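Local atomic coordinates of extracellular solute-binding protein family 1 (Kribbella flavida, PDB entry 5IXP), a protein that probably captures a solute outside the cell and delivers it to an ABC transporter, as family 1 extracellular solute-binding proteins do. Residues A162-A167 and G211-L216; R121-R127 and T229-T234; Y69-A73 and T101-I107. Where two conformers were deposited one is given. Residue numbers count along the deposited sequence, not the author numbering.

Interaction 1 (A162-A167 and G211-L216); sequences AWFDSA and GLSAKL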
ATOM      1  N   ALA A 162      18.416   4.315  15.458  1.00 19.70           N
ATOM      2  CA  ALA A 162      18.057   5.113  14.301  1.00 16.87           C
ATOM      3  C   ALA A 162      16.600   5.553  14.414  1.00 15.38           C
ATOM      4  O   ALA A 162      15.840   5.088  15.271  1.00 16.94           O
ATOM      5  CB  ALA A 162      18.290   4.332  13.006  1.00 17.03           C
ATOM      6  N   TRP A 163      16.215   6.457  13.520  1.00 15.30           N
ATOM      7  CA  TRP A 163      14.863   7.001  13.529  1.00 14.91           C
ATOM      8  C   TRP A 163      13.894   6.095  12.773  1.00 17.81           C
ATOM      9  O   TRP A 163      12.779   5.838  13.248  1.00 18.34           O
ATOM     10  CB  TRP A 163      14.894   8.404  12.922  1.00 13.25           C
ATOM     11  CG  TRP A 163      13.625   9.216  13.007  1.00 13.95           C
ATOM     12  CD1 TRP A 163      12.987   9.847  11.969  1.00 14.53           C
ATOM     13  CD2 TRP A 163      12.867   9.528  14.189  1.00 15.42           C
ATOM     14  NE1 TRP A 163      11.882  10.529  12.433  1.00 13.67           N
ATOM     15  CE2 TRP A 163      11.789  10.353  13.790  1.00 15.10           C
ATOM     16  CE3 TRP A 163      13.005   9.208  15.547  1.00 15.15           C
ATOM     17  CZ2 TRP A 163      10.849  10.841  14.697  1.00 14.70           C
ATOM     18  CZ3 TRP A 163      12.063   9.699  16.445  1.00 17.45           C
ATOM     19  CH2 TRP A 163      11.007  10.508  16.015  1.00 17.80           C
ATOM     20  N   PHE A 164      14.301   5.597  11.605  1.00 15.49           N
ATOM     21  CA  PHE A 164      13.453   4.737  10.792  1.00 12.37           C
ATOM     22  C   PHE A 164      14.286   3.580  10.253  1.00 16.35           C
ATOM     23  O   PHE A 164      15.517   3.586  10.331  1.00 16.51           O
ATOM     24  CB  PHE A 164      12.795   5.521   9.645  1.00 13.35           C
ATOM     25  CG  PHE A 164      13.761   6.321   8.807  1.00 17.84           C
ATOM     26  CD1 PHE A 164      14.553   5.697   7.844  1.00 16.76           C
ATOM     27  CD2 PHE A 164      13.849   7.707   8.957  1.00 14.67           C
ATOM     28  CE1 PHE A 164      15.439   6.434   7.060  1.00 16.01           C
ATOM     29  CE2 PHE A 164      14.726   8.453   8.175  1.00 17.05           C
ATOM     30  CZ  PHE A 164      15.522   7.819   7.223  1.00 16.50           C
ATOM     31  N   ASP A 165      13.598   2.586   9.669  1.00 14.06           N
ATOM     32  CA  ASP A 165      14.279   1.345   9.313  1.00 15.68           C
ATOM     33  C   ASP A 165      15.121   1.473   8.039  1.00 15.09           C
ATOM     34  O   ASP A 165      16.240   0.959   8.000  1.00 17.84           O
ATOM     35  CB  ASP A 165      13.271   0.192   9.196  1.00 17.17           C
ATOM     36  CG  ASP A 165      12.163   0.461   8.182  1.00 20.01           C
ATOM     37  OD1 ASP A 165      11.798   1.632   7.959  1.00 20.52           O
ATOM     38  OD2 ASP A 165      11.640  -0.514   7.617  1.00 20.71           O
ATOM     39  N   SER A 166      14.626   2.124   6.982  1.00 16.07           N
ATOM     40  CA  SER A 166      15.430   2.233   5.764  1.00 17.10           C
ATOM     41  C   SER A 166      15.067   3.485   4.981  1.00 15.62           C
ATOM     42  O   SER A 166      13.940   3.989   5.059  1.00 16.21           O
ATOM     43  CB  SER A 166      15.287   0.996   4.848  1.00 19.45           C
ATOM     44  OG  SER A 166      14.008   0.914   4.218  1.00 17.91           O
ATOM     45  N   ALA A 167      16.045   3.984   4.220  1.00 16.02           N
ATOM     46  CA  ALA A 167      15.791   5.102   3.319  1.00 16.06           C
ATOM     47  C   ALA A 167      14.749   4.736   2.268  1.00 15.68           C
ATOM     48  O   ALA A 167      13.911   5.568   1.901  1.00 14.01           O
ATOM     49  CB  ALA A 167      17.096   5.545   2.648  1.00 16.54           C
ATOM     50  N   GLY A 211      22.365  10.059  10.151  1.00 22.07           N
ATOM     51  CA  GLY A 211      22.269   8.854  10.951  1.00 21.08           C
ATOM     52  C   GLY A 211      20.860   8.406  11.253  1.00 20.38           C
ATOM     53  O   GLY A 211      20.656   7.601  12.167  1.00 20.04           O
ATOM     54  N   LEU A 212      19.871   8.893  10.507  1.00 17.74           N
ATOM     55  CA  LEU A 212      18.482   8.598  10.837  1.00 17.71           C
ATOM     56  C   LEU A 212      18.026   7.230  10.352  1.00 17.37           C
ATOM     57  O   LEU A 212      16.969   6.766  10.790  1.00 17.37           O
ATOM     58  CB  LEU A 212      17.568   9.682  10.260  1.00 17.08           C
ATOM     59  CG  LEU A 212      17.266  10.898  11.153  1.00 21.82           C
ATOM     60  CD1 LEU A 212      18.447  11.366  11.958  1.00 23.58           C
ATOM     61  CD2 LEU A 212      16.666  12.042  10.352  1.00 20.53           C
ATOM     62  N   SER A 213      18.789   6.570   9.483  1.00 16.93           N
ATOM     63  CA  SER A 213      18.380   5.299   8.900  1.00 16.36           C
ATOM     64  C   SER A 213      19.100   4.135   9.563  1.00 15.19           C
ATOM     65  O   SER A 213      20.308   4.189   9.795  1.00 17.80           O
ATOM     66  CB  SER A 213      18.661   5.258   7.396  1.00 17.08           C
ATOM     67  OG  SER A 213      18.371   3.968   6.876  1.00 16.72           O
ATOM     68  N   ALA A 214      18.355   3.070   9.838  1.00 15.34           N
ATOM     69  CA  ALA A 214      18.968   1.827  10.286  1.00 17.46           C
ATOM     70  C   ALA A 214      19.559   1.018   9.139  1.00 18.95           C
ATOM     71  O   ALA A 214      20.244   0.024   9.398  1.00 20.60           O
ATOM     72  CB  ALA A 214      17.947   0.983  11.050  1.00 17.74           C
ATOM     73  N   LYS A 215      19.318   1.421   7.887  1.00 21.65           N
ATOM     74  CA  LYS A 215      19.892   0.771   6.702  1.00 21.82           C
ATOM     75  C   LYS A 215      19.460  -0.688   6.569  1.00 22.64           C
ATOM     76  O   LYS A 215      20.222  -1.530   6.080  1.00 28.21           O
ATOM     77  CB  LYS A 215      21.423   0.857   6.699  1.00 24.55           C
ATOM     78  CG  LYS A 215      21.985   2.217   7.063  1.00 22.12           C
ATOM     79  CD  LYS A 215      23.455   2.088   7.428  1.00 31.09           C
ATOM     80  CE  LYS A 215      24.044   3.414   7.839  1.00 36.99           C
ATOM     81  NZ  LYS A 215      24.040   4.360   6.697  1.00 43.87           N
ATOM     82  N   LEU A 216      18.235  -1.011   6.974  1.00 21.51           N
ATOM     83  CA  LEU A 216      17.779  -2.394   6.957  1.00 21.64           C
ATOM     84  C   LEU A 216      16.823  -2.617   5.796  1.00 22.00           C
ATOM     85  O   LEU A 216      15.716  -2.053   5.803  1.00 21.97           O
ATOM     86  CB  LEU A 216      17.095  -2.733   8.271  1.00 22.27           C
ATOM     87  CG  LEU A 216      18.032  -2.714   9.469  1.00 21.37           C
ATOM     88  CD1 LEU A 216      17.212  -2.605  10.729  1.00 25.40           C
ATOM     89  CD2 LEU A 216      18.881  -3.986   9.464  1.00 21.55           C
TER
HETATM   90  O   HOH W   1      13.147  -1.202   5.512  1.00 20.37           O
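Two loops of a periplasmic-binding-protein fold, each linking a pair of helices, can be joined through a single beta bridge, here between Phe164 and Ser213; the two backbones run alongside each other without forming a regular sheet. Main-chain groups do most of the work. The carbonyl Leu212 O accepts twice, from Trp163 N at 2.8 Å and from Phe164 N at 3.0 Å, the second bond being the straighter. Phe164 O then receives Ala214 N (2.9 Å), and Asp165 O receives Leu216 N (3.0 Å). Lys215 N turns instead to its own loop, donating to Ser213 OG at 2.9 Å in an ST turn; that hydroxyl is also bonded to Asp371, whose carboxylate takes Ala167 N as well. The Lys215 ammonium group reaches the Asp371 carbonyl. The Phe164 ring lies with one face over Leu212 O and Ser213 N; apolar contacts are made by Phe164 CE2 with Leu212 CB (3.7 Å) and Ala162 CB with Ala214 CB (3.9 Å). Gly211, at positive phi, closes helix 195-209 as the C-prime residue of a Schellman motif, and Ser166 is the N-cap of helix 167-175, its OG bonded to Leu169 N. Asp165 OD2 accepts from the Trp223 indole and from a water, which also donates to Leu216 O at 2.7 Å and accepts from Ser166 OG at 2.6 Å.

Interaction 2 (R121-R127 and T229-T234); sequences RRDLFAR and TDAFAT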
ATOM      1  N   ARG A 121       8.209   3.687  18.833  1.00 15.68           N
ATOM      2  CA  ARG A 121       8.686   3.025  20.043  1.00 15.28           C
ATOM      3  C   ARG A 121       8.542   3.994  21.210  1.00 17.76           C
ATOM      4  O   ARG A 121       9.368   4.896  21.390  1.00 18.00           O
ATOM      5  CB  ARG A 121      10.128   2.571  19.854  1.00 16.33           C
ATOM      6  CG  ARG A 121      10.272   1.332  18.956  1.00 17.58           C
ATOM      7  CD  ARG A 121      10.005   0.046  19.756  1.00 18.22           C
ATOM      8  NE  ARG A 121      10.944  -0.081  20.869  1.00 20.78           N
ATOM      9  CZ  ARG A 121      12.138  -0.668  20.784  1.00 23.90           C
ATOM     10  NH1 ARG A 121      12.549  -1.204  19.636  1.00 22.40           N
ATOM     11  NH2 ARG A 121      12.917  -0.727  21.853  1.00 24.68           N
ATOM     12  N   ARG A 122       7.508   3.800  22.031  0.66 18.69           N
ATOM     13  CA  ARG A 122       7.276   4.734  23.131  0.66 20.85           C
ATOM     14  C   ARG A 122       8.357   4.649  24.204  0.66 19.74           C
ATOM     15  O   ARG A 122       8.606   5.642  24.898  0.66 20.69           O
ATOM     16  CB  ARG A 122       5.891   4.515  23.744  0.66 23.67           C
ATOM     17  CG  ARG A 122       5.516   3.077  24.033  0.66 23.23           C
ATOM     18  CD  ARG A 122       4.034   2.983  24.408  0.66 23.44           C
ATOM     19  NE  ARG A 122       3.739   3.726  25.631  0.66 21.51           N
ATOM     20  CZ  ARG A 122       3.075   4.880  25.691  0.66 25.51           C
ATOM     21  NH1 ARG A 122       2.591   5.457  24.589  0.66 18.16           N
ATOM     22  NH2 ARG A 122       2.882   5.454  26.878  0.66 30.70           N
ATOM     23  N   ASP A 123       9.014   3.493  24.355  1.00 17.61           N
ATOM     24  CA  ASP A 123      10.115   3.404  25.312  1.00 18.54           C
ATOM     25  C   ASP A 123      11.316   4.214  24.844  1.00 19.47           C
ATOM     26  O   ASP A 123      11.929   4.943  25.635  1.00 20.18           O
ATOM     27  CB  ASP A 123      10.509   1.942  25.540  1.00 21.25           C
ATOM     28  CG  ASP A 123      10.966   1.249  24.270  1.00 21.22           C
ATOM     29  OD1 ASP A 123      10.382   1.518  23.205  1.00 20.90           O
ATOM     30  OD2 ASP A 123      11.913   0.430  24.337  1.00 23.62           O
ATOM     31  N   LEU A 124      11.655   4.117  23.559  1.00 19.03           N
ATOM     32  CA  LEU A 124      12.757   4.914  23.028  1.00 18.06           C
ATOM     33  C   LEU A 124      12.406   6.397  23.020  1.00 20.22           C
ATOM     34  O   LEU A 124      13.260   7.240  23.325  1.00 19.16           O
ATOM     35  CB  LEU A 124      13.134   4.430  21.627  1.00 17.42           C
ATOM     36  CG  LEU A 124      13.575   2.965  21.532  1.00 18.72           C
ATOM     37  CD1 LEU A 124      13.990   2.598  20.095  1.00 16.61           C
ATOM     38  CD2 LEU A 124      14.691   2.642  22.538  1.00 20.25           C
ATOM     39  N   PHE A 125      11.155   6.737  22.689  1.00 16.81           N
ATOM     40  CA  PHE A 125      10.735   8.134  22.761  1.00 18.75           C
ATOM     41  C   PHE A 125      10.899   8.673  24.177  1.00 18.93           C
ATOM     42  O   PHE A 125      11.438   9.768  24.383  1.00 17.75           O
ATOM     43  CB  PHE A 125       9.282   8.287  22.302  1.00 18.08           C
ATOM     44  CG  PHE A 125       9.111   8.466  20.806  1.00 17.45           C
ATOM     45  CD1 PHE A 125       9.923   7.781  19.908  1.00 15.65           C
ATOM     46  CD2 PHE A 125       8.116   9.304  20.306  1.00 15.78           C
ATOM     47  CE1 PHE A 125       9.753   7.921  18.535  1.00 14.99           C
ATOM     48  CE2 PHE A 125       7.933   9.460  18.934  1.00 17.15           C
ATOM     49  CZ  PHE A 125       8.760   8.768  18.039  1.00 15.85           C
ATOM     50  N   ALA A 126      10.430   7.913  25.170  1.00 17.81           N
ATOM     51  CA  ALA A 126      10.526   8.370  26.555  1.00 21.01           C
ATOM     52  C   ALA A 126      11.971   8.678  26.927  1.00 21.91           C
ATOM     53  O   ALA A 126      12.275   9.743  27.484  1.00 20.24           O
ATOM     54  CB  ALA A 126       9.940   7.317  27.493  1.00 24.10           C
ATOM     55  N   ARG A 127      12.881   7.755  26.601  1.00 21.06           N
ATOM     56  CA  ARG A 127      14.283   7.902  26.971  1.00 20.98           C
ATOM     57  C   ARG A 127      14.944   9.052  26.224  1.00 18.96           C
ATOM     58  O   ARG A 127      15.938   9.617  26.701  1.00 19.08           O
ATOM     59  CB  ARG A 127      15.014   6.581  26.705  1.00 23.77           C
ATOM     60  CG  ARG A 127      14.586   5.466  27.660  1.00 25.42           C
ATOM     61  CD  ARG A 127      15.011   4.076  27.198  1.00 31.64           C
ATOM     62  NE  ARG A 127      16.350   4.054  26.609  1.00 40.22           N
ATOM     63  CZ  ARG A 127      16.841   3.038  25.895  1.00 43.17           C
ATOM     64  NH1 ARG A 127      16.104   1.947  25.679  1.00 46.65           N
ATOM     65  NH2 ARG A 127      18.066   3.112  25.389  1.00 40.17           N
ATOM     66  N   THR A 229      15.484  -5.468  18.804  1.00 23.33           N
ATOM     67  CA  THR A 229      16.573  -4.590  19.214  1.00 25.09           C
ATOM     68  C   THR A 229      16.048  -3.159  19.254  1.00 27.84           C
ATOM     69  O   THR A 229      14.889  -2.887  18.914  1.00 27.65           O
ATOM     70  CB  THR A 229      17.760  -4.648  18.244  1.00 25.37           C
ATOM     71  OG1 THR A 229      17.411  -3.943  17.042  1.00 25.67           O
ATOM     72  CG2 THR A 229      18.133  -6.092  17.898  1.00 26.18           C
ATOM     73  N   ASP A 230      16.925  -2.225  19.635  1.00 26.90           N
ATOM     74  CA  ASP A 230      16.605  -0.804  19.602  1.00 26.94           C
ATOM     75  C   ASP A 230      17.009  -0.143  18.285  1.00 23.25           C
ATOM     76  O   ASP A 230      17.271   1.063  18.266  1.00 24.22           O
ATOM     77  CB  ASP A 230      17.275  -0.089  20.779  1.00 29.22           C
ATOM     78  CG  ASP A 230      16.780  -0.589  22.126  1.00 29.97           C
ATOM     79  OD1 ASP A 230      15.722  -1.258  22.168  1.00 27.64           O
ATOM     80  OD2 ASP A 230      17.451  -0.304  23.145  1.00 29.72           O
ATOM     81  N   ALA A 231      17.041  -0.899  17.180  1.00 22.07           N
ATOM     82  CA  ALA A 231      17.645  -0.402  15.943  1.00 19.22           C
ATOM     83  C   ALA A 231      16.911   0.813  15.371  1.00 18.96           C
ATOM     84  O   ALA A 231      17.555   1.725  14.836  1.00 20.47           O
ATOM     85  CB  ALA A 231      17.705  -1.512  14.899  1.00 21.30           C
ATOM     86  N   PHE A 232      15.577   0.839  15.431  1.00 19.03           N
ATOM     87  CA  PHE A 232      14.853   1.987  14.881  1.00 19.12           C
ATOM     88  C   PHE A 232      13.609   2.285  15.711  1.00 20.69           C
ATOM     89  O   PHE A 232      13.016   1.386  16.315  1.00 19.01           O
ATOM     90  CB  PHE A 232      14.470   1.781  13.401  1.00 18.63           C
ATOM     91  CG  PHE A 232      13.768   0.483  13.124  1.00 18.71           C
ATOM     92  CD1 PHE A 232      12.388   0.389  13.212  1.00 20.74           C
ATOM     93  CD2 PHE A 232      14.491  -0.649  12.761  1.00 20.64           C
ATOM     94  CE1 PHE A 232      11.738  -0.821  12.945  1.00 19.04           C
ATOM     95  CE2 PHE A 232      13.848  -1.857  12.501  1.00 20.10           C
ATOM     96  CZ  PHE A 232      12.468  -1.940  12.594  1.00 20.21           C
ATOM     97  N   ALA A 233      13.202   3.564  15.707  1.00 18.97           N
ATOM     98  CA  ALA A 233      12.170   4.053  16.614  1.00 16.73           C
ATOM     99  C   ALA A 233      10.827   4.354  15.960  1.00 18.32           C
ATOM    100  O   ALA A 233       9.836   4.493  16.689  1.00 17.77           O
ATOM    101  CB  ALA A 233      12.646   5.328  17.334  1.00 15.83           C
ATOM    102  N   THR A 234      10.759   4.492  14.630  1.00 14.04           N
ATOM    103  CA  THR A 234       9.497   4.769  13.945  1.00 13.59           C
ATOM    104  C   THR A 234       9.417   3.978  12.643  1.00 17.62           C
ATOM    105  O   THR A 234      10.431   3.539  12.091  1.00 18.22           O
ATOM    106  CB  THR A 234       9.313   6.253  13.592  1.00 15.24           C
ATOM    107  OG1 THR A 234      10.219   6.601  12.531  1.00 15.63           O
ATOM    108  CG2 THR A 234       9.567   7.169  14.799  1.00 15.46           C
TER
HETATM  109  O   HOH W   2      11.851  -1.136  16.908  1.00 22.86           O
HETATM  110  O   HOH W   3      19.524   1.119  23.132  1.00 34.49           O
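Arg121 illustrates how a folded arginine can bind its own helix and a distant loop at once. Its first three chi angles all lie in m wells, so the side chain curls instead of extending and brings the guanidinium beside the first turn of helix 122-127. There Arg121 NE meets Asp123 OD1 and Arg121 NH2 meets Asp123 OD2, both at 2.9 Å, a two-point salt bridge helped by the p rotamer of Asp123. The edge of the same group serves residues 229-234: Arg121 NH2 forms a salt bridge with Asp230 OD1 at 2.9 Å, and Arg121 NH1 donates to Thr229 O at 3.0 Å and to a water that also bonds Phe232 O. Arg127, more extended, brings its NH1 to within 3.6 Å of Asp230 OD2, a long salt bridge that completes the network. Alongside these charges, Arg121 N donates to Ala233 O at 2.8 Å, where strand 108-121 pairs with strand 232-238. Leu124, in the mt rotamer, sets CD1 4.1 Å from Ala233 CB, and the Phe125 ring presents its edge to Thr234, Phe125 CZ lying 3.7 Å from Thr234 CG2; Phe154 of helix 144-157 adds to this packing. Arg121 thus bridges Asp123 and Asp230 in a network pairing two arginines with two aspartates, and charge and nonpolar packing together join helix start and loop.

Interaction 3 (Y69-A73 and T101-I107); sequences YLAKA and TSDGRII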
ATOM      1  N   TYR A  69      -1.696  -2.809 -16.185  1.00 24.18           N
ATOM      2  CA  TYR A  69      -2.895  -3.269 -16.861  1.00 21.24           C
ATOM      3  C   TYR A  69      -3.850  -2.141 -17.209  1.00 22.09           C
ATOM      4  O   TYR A  69      -4.683  -2.314 -18.106  1.00 23.32           O
ATOM      5  CB  TYR A  69      -3.568  -4.356 -16.014  1.00 22.62           C
ATOM      6  CG  TYR A  69      -2.611  -5.510 -15.924  1.00 21.71           C
ATOM      7  CD1 TYR A  69      -2.440  -6.365 -16.999  1.00 23.43           C
ATOM      8  CD2 TYR A  69      -1.795  -5.679 -14.819  1.00 23.51           C
ATOM      9  CE1 TYR A  69      -1.518  -7.401 -16.956  1.00 24.92           C
ATOM     10  CE2 TYR A  69      -0.872  -6.708 -14.766  1.00 25.76           C
ATOM     11  CZ  TYR A  69      -0.745  -7.563 -15.839  1.00 24.93           C
ATOM     12  OH  TYR A  69       0.166  -8.576 -15.791  1.00 29.55           O
ATOM     13  N   LEU A  70      -3.720  -0.978 -16.563  1.00 22.34           N
ATOM     14  CA  LEU A  70      -4.380   0.210 -17.083  1.00 25.32           C
ATOM     15  C   LEU A  70      -3.936   0.481 -18.514  1.00 28.55           C
ATOM     16  O   LEU A  70      -4.740   0.891 -19.358  1.00 28.90           O
ATOM     17  CB  LEU A  70      -4.090   1.417 -16.188  1.00 26.07           C
ATOM     18  CG  LEU A  70      -4.723   1.415 -14.786  1.00 26.44           C
ATOM     19  CD1 LEU A  70      -4.137   2.525 -13.912  1.00 27.95           C
ATOM     20  CD2 LEU A  70      -6.232   1.545 -14.869  1.00 23.51           C
ATOM     21  N   ALA A  71      -2.662   0.230 -18.814  1.00 30.68           N
ATOM     22  CA  ALA A  71      -2.174   0.406 -20.178  1.00 32.07           C
ATOM     23  C   ALA A  71      -2.711  -0.654 -21.128  1.00 31.46           C
ATOM     24  O   ALA A  71      -2.603  -0.487 -22.348  1.00 33.47           O
ATOM     25  CB  ALA A  71      -0.641   0.402 -20.196  1.00 32.59           C
ATOM     26  N   LYS A  72      -3.287  -1.734 -20.601  1.00 29.46           N
ATOM     27  CA  LYS A  72      -3.893  -2.788 -21.400  1.00 27.24           C
ATOM     28  C   LYS A  72      -5.400  -2.848 -21.184  1.00 26.46           C
ATOM     29  O   LYS A  72      -5.998  -3.924 -21.245  1.00 27.91           O
ATOM     30  CB  LYS A  72      -3.258  -4.139 -21.069  1.00 25.74           C
ATOM     31  CG  LYS A  72      -1.782  -4.216 -21.371  1.00 29.78           C
ATOM     32  CD  LYS A  72      -1.201  -5.536 -20.896  1.00 33.44           C
ATOM     33  CE  LYS A  72       0.187  -5.751 -21.462  1.00 39.39           C
ATOM     34  NZ  LYS A  72       0.164  -5.793 -22.951  1.00 41.19           N
ATOM     35  N   ALA A  73      -6.026  -1.696 -20.928  1.00 25.39           N
ATOM     36  CA  ALA A  73      -7.419  -1.694 -20.500  1.00 22.25           C
ATOM     37  C   ALA A  73      -8.357  -2.274 -21.547  1.00 23.03           C
ATOM     38  O   ALA A  73      -9.461  -2.703 -21.190  1.00 23.49           O
ATOM     39  CB  ALA A  73      -7.861  -0.284 -20.134  1.00 26.63           C
ATOM     40  N   THR A 101      -8.695   4.385 -15.912  1.00 29.09           N
ATOM     41  CA  THR A 101      -7.790   4.770 -16.982  1.00 28.67           C
ATOM     42  C   THR A 101      -7.849   6.275 -17.209  1.00 29.50           C
ATOM     43  O   THR A 101      -8.741   6.972 -16.725  1.00 35.93           O
ATOM     44  CB  THR A 101      -8.159   4.070 -18.283  1.00 31.10           C
ATOM     45  OG1 THR A 101      -9.432   4.557 -18.726  1.00 33.71           O
ATOM     46  CG2 THR A 101      -8.228   2.555 -18.076  1.00 31.78           C
ATOM     47  N   SER A 102      -6.890   6.766 -17.996  1.00 37.19           N
ATOM     48  CA  SER A 102      -6.886   8.178 -18.364  1.00 39.15           C
ATOM     49  C   SER A 102      -8.176   8.577 -19.063  1.00 39.56           C
ATOM     50  O   SER A 102      -8.643   9.708 -18.904  1.00 41.41           O
ATOM     51  CB  SER A 102      -5.688   8.478 -19.260  1.00 43.65           C
ATOM     52  OG  SER A 102      -4.473   8.182 -18.588  1.00 52.13           O
ATOM     53  N   ASP A 103      -8.775   7.662 -19.816  1.00 40.53           N
ATOM     54  CA  ASP A 103      -9.984   7.952 -20.572  1.00 40.16           C
ATOM     55  C   ASP A 103     -11.259   7.648 -19.798  1.00 37.78           C
ATOM     56  O   ASP A 103     -12.350   7.762 -20.363  1.00 40.57           O
ATOM     57  CB  ASP A 103      -9.978   7.172 -21.890  1.00 43.94           C
ATOM     58  CG  ASP A 103      -9.748   5.692 -21.684  1.00 49.12           C
ATOM     59  OD1 ASP A 103      -8.585   5.244 -21.788  1.00 52.73           O
ATOM     60  OD2 ASP A 103     -10.731   4.979 -21.399  1.00 51.63           O
ATOM     61  N   GLY A 104     -11.151   7.246 -18.531  1.00 36.57           N
ATOM     62  CA  GLY A 104     -12.310   7.090 -17.678  1.00 33.20           C
ATOM     63  C   GLY A 104     -12.828   5.677 -17.493  1.00 30.59           C
ATOM     64  O   GLY A 104     -13.802   5.492 -16.753  1.00 28.65           O
ATOM     65  N   ARG A 105     -12.230   4.679 -18.139  1.00 28.72           N
ATOM     66  CA  ARG A 105     -12.694   3.309 -17.961  1.00 27.94           C
ATOM     67  C   ARG A 105     -12.286   2.791 -16.586  1.00 27.28           C
ATOM     68  O   ARG A 105     -11.182   3.063 -16.111  1.00 27.80           O
ATOM     69  CB  ARG A 105     -12.127   2.415 -19.062  1.00 26.76           C
ATOM     70  CG  ARG A 105     -12.730   2.699 -20.438  1.00 29.09           C
ATOM     71  CD  ARG A 105     -12.029   1.895 -21.526  1.00 33.48           C
ATOM     72  NE  ARG A 105     -10.689   2.402 -21.817  1.00 34.28           N
ATOM     73  CZ  ARG A 105      -9.800   1.770 -22.576  1.00 38.62           C
ATOM     74  NH1 ARG A 105      -8.607   2.310 -22.793  1.00 41.37           N
ATOM     75  NH2 ARG A 105     -10.097   0.588 -23.101  1.00 36.65           N
ATOM     76  N   ILE A 106     -13.182   2.055 -15.938  1.00 21.63           N
ATOM     77  CA  ILE A 106     -12.930   1.534 -14.598  1.00 19.56           C
ATOM     78  C   ILE A 106     -12.733   0.031 -14.727  1.00 18.04           C
ATOM     79  O   ILE A 106     -13.670  -0.699 -15.074  1.00 18.51           O
ATOM     80  CB  ILE A 106     -14.069   1.870 -13.626  1.00 20.67           C
ATOM     81  CG1 ILE A 106     -14.217   3.388 -13.496  1.00 22.55           C
ATOM     82  CG2 ILE A 106     -13.809   1.236 -12.265  1.00 20.45           C
ATOM     83  CD1 ILE A 106     -15.428   3.810 -12.699  1.00 24.54           C
ATOM     84  N   ILE A 107     -11.518  -0.450 -14.455  1.00 16.68           N
ATOM     85  CA  ILE A 107     -11.227  -1.858 -14.696  1.00 15.87           C
ATOM     86  C   ILE A 107     -11.179  -2.680 -13.424  1.00 13.92           C
ATOM     87  O   ILE A 107     -11.031  -3.908 -13.506  1.00 16.39           O
ATOM     88  CB  ILE A 107      -9.920  -2.044 -15.494  1.00 19.21           C
ATOM     89  CG1 ILE A 107      -8.702  -1.579 -14.693  1.00 18.28           C
ATOM     90  CG2 ILE A 107     -10.013  -1.323 -16.849  1.00 22.93           C
ATOM     91  CD1 ILE A 107      -7.373  -2.063 -15.308  1.00 22.38           C
TER
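Each segment holds a type I beta turn, and the nearest backbone approach is Leu70 to Thr101, CA to CA 5.7 Å. Leu70 to Ala73 turns on the segment that begins in helix 66-70. Thr101 to Gly104 turns ahead of strand 108-121, closed by Gly104 N to Thr101 O at 3.0 Å, with Gly104 at a positive phi suited to glycine. Thr101 N to Arg105 O (2.8 Å) and Arg105 N to Thr101 OG1 (2.9 Å) tie these two residues further. Between the segments the side chains meet through carbon: Ala73 CB points across and lies 3.5 Å from Thr101 CG2 and 4.1 Å from Ile107 CG2, while Leu70 CD2 approaches Ile107 CD1 at 3.8 Å. Arg105 lays one face of its guanidinium over Ala73, CZ to CB 3.7 Å. Arg105 NE lies 2.6 Å from Asp103 OD2. The contact is thus apolar packing beside a guanidinium whose nitrogens are taken by two carboxylates, Asp103 and Asp74, leaving a face to rest on the Ala73 methyl.

How the interactions relate
Along the chain interaction 3 closes first, and interaction 1 then falls inside the long loop closed by interaction 2. Interactions 1 and 2 touch, with centres 12 Å apart: Trp163 O bonds Thr234 OG1, Ala162 N bonds Ala231 O, and the rings of Trp163 and Phe125 lie nearly parallel. Residues 229-234, which run into and form the start of strand 232-238, therefore link the two helix-connecting loops of interaction 1 to helix 122-127. Interaction 3 lies across the chain's centre, about 37 and 44 Å from the other two between centres. Strand 108-121 spans this separation, following 101-107 at one end and reaching Arg121 at the other, consistent with the two-lobed architecture of solute-binding proteins.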